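PDB 4E8O: Aac(6')-Ih protein from Acinetobacter baumannii, which probably transfers the acetyl group of acetyl coenzyme A to the 6'-amino group of aminoglycoside antibiotics, as expected of a GNAT-family resistance enzyme. Local coordinates for residues B[51-54]-B[55-59]. Residues are numbered along the deposited sequence; the frame is centred on the assembly and turned at random.
Sequences LQEM and RQLIT
The closing turns of helix 47-57, one of the two helices that connect strand 23-26 to strand 63-69 in this GNAT fold, are held by i to i+4 backbone bonds, with E53 and L57 meeting through both backbone and side chain. The L57 N to E53 O bond is 3.0 Å long and nearly straight at 173°, while R55 N reaches L51 O at 3.0 Å with a less straight N-H...O angle of 156°. Further on, I58 N to M54 O is a weak bond of 3.4 Å, and a turn follows in which Q56 O accepts from both the backbone N and OG1 of T59. The hydroxyl of T59 lies in the plane of that carbonyl, on a lone pair, its OG1 2.7 Å from Q56 O; threonine suits the place because its short side chain can fold back onto the preceding turn.

L57 carries its CG beside its own backbone N (chi1 -64°), which brings CD1 obliquely across the aliphatic stem of E53, 4.2 Å from E53 CG. The glutamate chain runs on extended, and its OE1 forms a salt bridge with R39 of helix 32-42, whose side chain L57 also touches. M54 and I58 instead face W35 of that helix, as suits apolar residues, whereas R55 sets CB and CG beyond the end of a carbonyl, CG 3.2 Å from L51 O, and sends its guanidinium outward to a long, weak ion pair with E29. Backbone bonds therefore fix the turns, while apolar packing and the E53-R39 salt bridge join this helix to its neighbour.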
ATOM      1  N   LEU B  51     -13.861  -0.395  18.473  1.00 29.72           N
ATOM      2  CA  LEU B  51     -14.435   0.878  18.913  1.00 30.86           C
ATOM      3  C   LEU B  51     -13.425   2.023  18.922  1.00 31.78           C
ATOM      4  O   LEU B  51     -13.760   3.156  18.570  1.00 30.96           O
ATOM      5  CB  LEU B  51     -15.071   0.729  20.300  1.00 31.67           C
ATOM      6  CG  LEU B  51     -16.422   0.016  20.350  1.00 31.96           C
ATOM      7  CD1 LEU B  51     -16.953  -0.082  21.774  1.00 33.98           C
ATOM      8  CD2 LEU B  51     -17.425   0.730  19.457  1.00 31.03           C
ATOM      9  N   GLN B  52     -12.196   1.725  19.331  1.00 33.77           N
ATOM     10  CA  GLN B  52     -11.137   2.725  19.356  1.00 37.53           C
ATOM     11  C   GLN B  52     -10.895   3.224  17.934  1.00 35.76           C
ATOM     12  O   GLN B  52     -10.727   4.419  17.706  1.00 36.00           O
ATOM     13  CB  GLN B  52      -9.858   2.120  19.943  1.00 41.40           C
ATOM     14  CG  GLN B  52      -9.105   3.018  20.920  1.00 46.91           C
ATOM     15  CD  GLN B  52      -8.033   2.264  21.692  1.00 51.78           C
ATOM     16  OE1 GLN B  52      -8.117   1.048  21.868  1.00 53.14           O
ATOM     17  NE2 GLN B  52      -7.018   2.984  22.155  1.00 54.25           N
ATOM     18  N   GLU B  53     -10.909   2.303  16.978  1.00 34.27           N
ATOM     19  CA  GLU B  53     -10.686   2.653  15.581  1.00 34.85           C
ATOM     20  C   GLU B  53     -11.903   3.362  14.989  1.00 32.26           C
ATOM     21  O   GLU B  53     -11.760   4.371  14.302  1.00 32.00           O
ATOM     22  CB  GLU B  53     -10.354   1.398  14.768  1.00 38.02           C
ATOM     23  CG  GLU B  53      -9.819   1.684  13.369  1.00 41.15           C
ATOM     24  CD  GLU B  53      -9.478   0.417  12.610  1.00 43.98           C
ATOM     25  OE1 GLU B  53      -9.729  -0.683  13.148  1.00 45.02           O
ATOM     26  OE2 GLU B  53      -8.956   0.519  11.479  1.00 45.70           O
ATOM     27  N   MET B  54     -13.093   2.830  15.264  1.00 31.15           N
ATOM     28  CA  MET B  54     -14.343   3.403  14.762  1.00 30.05           C
ATOM     29  C   MET B  54     -14.528   4.866  15.175  1.00 30.02           C
ATOM     30  O   MET B  54     -14.983   5.685  14.373  1.00 27.36           O
ATOM     31  CB  MET B  54     -15.541   2.559  15.225  1.00 30.16           C
ATOM     32  CG  MET B  54     -15.661   1.212  14.521  1.00 29.46           C
ATOM     33  SD  MET B  54     -16.420  -0.065  15.542  1.00 25.53           S
ATOM     34  CE  MET B  54     -18.062   0.616  15.771  1.00 23.26           C
ATOM     35  N   ARG B  55     -14.169   5.199  16.414  1.00 32.57           N
ATOM     36  CA  ARG B  55     -14.341   6.567  16.910  1.00 34.79           C
ATOM     37  C   ARG B  55     -13.392   7.564  16.247  1.00 34.48           C
ATOM     38  O   ARG B  55     -13.729   8.737  16.104  1.00 35.49           O
ATOM     39  CB  ARG B  55     -14.201   6.626  18.437  1.00 37.59           C
ATOM     40  CG  ARG B  55     -15.312   5.899  19.177  1.00 40.59           C
ATOM     41  CD  ARG B  55     -15.468   6.387  20.612  1.00 44.72           C
ATOM     42  NE  ARG B  55     -16.722   5.924  21.199  1.00 46.89           N
ATOM     43  CZ  ARG B  55     -17.866   6.600  21.147  1.00 48.14           C
ATOM     44  NH1 ARG B  55     -17.922   7.778  20.539  1.00 48.40           N
ATOM     45  NH2 ARG B  55     -18.959   6.097  21.702  1.00 49.18           N
ATOM     46  N   GLN B  56     -12.211   7.098  15.845  1.00 34.45           N
ATOM     47  CA  GLN B  56     -11.257   7.937  15.120  1.00 34.95           C
ATOM     48  C   GLN B  56     -11.736   8.194  13.696  1.00 32.38           C
ATOM     49  O   GLN B  56     -11.786   9.337  13.245  1.00 32.49           O
ATOM     50  CB  GLN B  56      -9.886   7.255  15.054  1.00 38.07           C
ATOM     51  CG  GLN B  56      -9.196   7.020  16.394  1.00 43.46           C
ATOM     52  CD  GLN B  56      -7.861   6.310  16.221  1.00 46.65           C
ATOM     53  OE1 GLN B  56      -7.363   6.170  15.100  1.00 46.89           O
ATOM     54  NE2 GLN B  56      -7.277   5.858  17.327  1.00 48.66           N
ATOM     55  N   LEU B  57     -12.076   7.109  12.999  1.00 29.98           N
ATOM     56  CA  LEU B  57     -12.493   7.150  11.596  1.00 28.53           C
ATOM     57  C   LEU B  57     -13.593   8.176  11.305  1.00 28.33           C
ATOM     58  O   LEU B  57     -13.539   8.874  10.291  1.00 28.13           O
ATOM     59  CB  LEU B  57     -12.948   5.757  11.131  1.00 28.37           C
ATOM     60  CG  LEU B  57     -11.916   4.624  11.103  1.00 29.17           C
ATOM     61  CD1 LEU B  57     -12.545   3.313  10.659  1.00 28.94           C
ATOM     62  CD2 LEU B  57     -10.766   4.975  10.188  1.00 29.22           C
ATOM     63  N   ILE B  58     -14.578   8.273  12.195  1.00 28.27           N
ATOM     64  CA  ILE B  58     -15.736   9.141  11.964  1.00 29.59           C
ATOM     65  C   ILE B  58     -15.407  10.632  12.075  1.00 30.83           C
ATOM     66  O   ILE B  58     -16.210  11.481  11.684  1.00 32.78           O
ATOM     67  CB  ILE B  58     -16.936   8.788  12.886  1.00 36.01           C
ATOM     68  CG1 ILE B  58     -16.512   8.758  14.356  1.00 37.04           C
ATOM     69  CG2 ILE B  58     -17.558   7.455  12.487  1.00 35.86           C
ATOM     70  CD1 ILE B  58     -17.568   8.182  15.284  1.00 38.55           C
ATOM     71  N   THR B  59     -14.230  10.947  12.610  1.00 30.29           N
ATOM     72  CA  THR B  59     -13.768  12.333  12.697  1.00 31.82           C
ATOM     73  C   THR B  59     -12.848  12.691  11.531  1.00 30.97           C
ATOM     74  O   THR B  59     -12.427  13.843  11.398  1.00 31.04           O
ATOM     75  CB  THR B  59     -12.992  12.602  14.001  1.00 33.19           C
ATOM     76  OG1 THR B  59     -11.732  11.922  13.956  1.00 32.24           O
ATOM     77  CG2 THR B  59     -13.782  12.128  15.210  1.00 34.40           C
TER